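Local coordinates for protein polyguluronate lyase (Corynebacterium sp., PDB 1UAI) that probably cleaves poly-alpha-L-guluronate, the guluronate-rich part of alginate, as a lyase built on a jellyroll beta-sandwich, at residues 58-62 against 203-208. Residues are numbered along the deposited sequence; the frame is centred on the assembly and turned at random.
Sequences AAVNG and SSPCSS
The loop 203-208 carries a cis peptide bond between S204 and P205 and curves past the side chain of V60, showing how an irregular loop can wrap a turn without pairing with it as a strand. P205 O accepts a weak hydrogen bond from S207 N (2.9 Å), closing an inverse gamma turn centred on C206. Facing this curve, 58-62 leaves its strand at A59 and reverses in a type I turn, A59 to G62, closed by G62 N to A59 O at 2.9 Å. V60, in the m rotamer, fills the concavity: CG1 lies 3.6 Å from S203 OG, and CG2 lies 3.6 Å from P205 O and 3.9 Å from S207 O. S203 OG is hydrogen-bonded to E108 O and N210 ND2. In the jellyroll beta-sandwich, the turn ends strand 54-59, while the loop leads into its antiparallel neighbour 211-223; backbone hydrogen bonds pair A58 with G212 and V60 with N210 beside the contact. The register runs antiparallel, with CA atoms 5.0 Å apart for A59 and S208 and 5.7 Å for N61 and C206. A59 CB rests 3.5 Å from S208 CA. N61, chi1 p, packs its CB 3.9 Å from C206 SG, which is disulfide-bonded to C200, and donates from ND2 to S208 OG (3.2 Å, 154°). A water donates to N61 OD1 at 2.7 Å and lies 2.9 Å from S208 OG.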
loop_
_atom_site.group_PDB
_atom_site.type_symbol
_atom_site.label_atom_id
_atom_site.label_comp_id
_atom_site.label_asym_id
_atom_site.label_seq_id
_atom_site.Cartn_x
_atom_site.Cartn_y
_atom_site.Cartn_z
ATOM N N ALA A 58 8.471 6.539 1.311
ATOM C CA ALA A 58 8.068 7.298 2.489
ATOM C C ALA A 58 9.166 7.165 3.540
ATOM O O ALA A 58 9.451 6.067 4.025
ATOM C CB ALA A 58 6.741 6.782 3.037
ATOM N N ALA A 59 9.787 8.294 3.873
ATOM C CA ALA A 59 10.867 8.336 4.855
ATOM C C ALA A 59 10.322 8.475 6.271
ATOM O O ALA A 59 9.203 8.939 6.471
ATOM C CB ALA A 59 11.813 9.487 4.538
ATOM N N VAL A 60 11.130 8.091 7.254
ATOM C CA VAL A 60 10.702 8.137 8.647
ATOM C C VAL A 60 10.332 9.522 9.167
ATOM O O VAL A 60 9.598 9.640 10.149
ATOM C CB VAL A 60 11.773 7.521 9.582
ATOM C CG1 VAL A 60 12.072 6.093 9.145
ATOM C CG2 VAL A 60 13.042 8.367 9.574
ATOM N N ASN A 61 10.831 10.566 8.509
ATOM C CA ASN A 61 10.537 11.937 8.919
ATOM C C ASN A 61 9.400 12.512 8.078
ATOM O O ASN A 61 9.149 13.717 8.095
ATOM C CB ASN A 61 11.785 12.811 8.766
ATOM C CG ASN A 61 12.196 12.989 7.318
ATOM O OD1 ASN A 61 11.819 12.200 6.454
ATOM N ND2 ASN A 61 12.982 14.025 7.047
ATOM N N GLY A 62 8.709 11.641 7.350
ATOM C CA GLY A 62 7.617 12.085 6.504
ATOM C C GLY A 62 6.448 12.685 7.256
ATOM O O GLY A 62 6.260 12.443 8.452
ATOM N N SER A 203 13.099 5.253 14.948
ATOM C CA SER A 203 14.069 4.985 13.894
ATOM C C SER A 203 14.973 6.196 13.724
ATOM O O SER A 203 14.503 7.332 13.695
ATOM C CB SER A 203 13.369 4.684 12.565
ATOM O OG SER A 203 14.319 4.492 11.526
ATOM N N SER A 204 16.271 5.947 13.620
ATOM C CA SER A 204 17.248 7.012 13.437
ATOM C C SER A 204 18.158 6.597 12.289
ATOM O O SER A 204 18.359 5.408 12.052
ATOM C CB SER A 204 18.061 7.213 14.721
ATOM O OG SER A 204 18.644 5.997 15.153
ATOM N N PRO A 205 18.720 7.571 11.557
ATOM C CA PRO A 205 18.555 9.014 11.747
ATOM C C PRO A 205 17.203 9.550 11.288
ATOM O O PRO A 205 16.503 8.921 10.489
ATOM C CB PRO A 205 19.698 9.592 10.924
ATOM C CG PRO A 205 19.743 8.656 9.762
ATOM C CD PRO A 205 19.627 7.297 10.427
ATOM N N CYS A 206 16.840 10.721 11.797
ATOM C CA CYS A 206 15.588 11.356 11.415
ATOM C C CYS A 206 15.912 12.106 10.132
ATOM O O CYS A 206 16.158 13.315 10.133
ATOM C CB CYS A 206 15.139 12.313 12.510
ATOM S SG CYS A 206 13.481 13.002 12.239
ATOM N N SER A 207 15.900 11.365 9.031
ATOM C CA SER A 207 16.265 11.906 7.734
ATOM C C SER A 207 15.455 11.316 6.590
ATOM O O SER A 207 14.953 10.194 6.683
ATOM C CB SER A 207 17.753 11.627 7.510
ATOM O OG SER A 207 18.131 11.771 6.157
ATOM N N SER A 208 15.345 12.069 5.501
ATOM C CA SER A 208 14.606 11.603 4.337
ATOM C C SER A 208 15.360 10.484 3.626
ATOM O O SER A 208 14.824 9.858 2.715
ATOM C CB SER A 208 14.342 12.761 3.372
ATOM O OG SER A 208 13.447 13.700 3.941
HETATM O O HOH W 1 10.673 12.941 4.087
#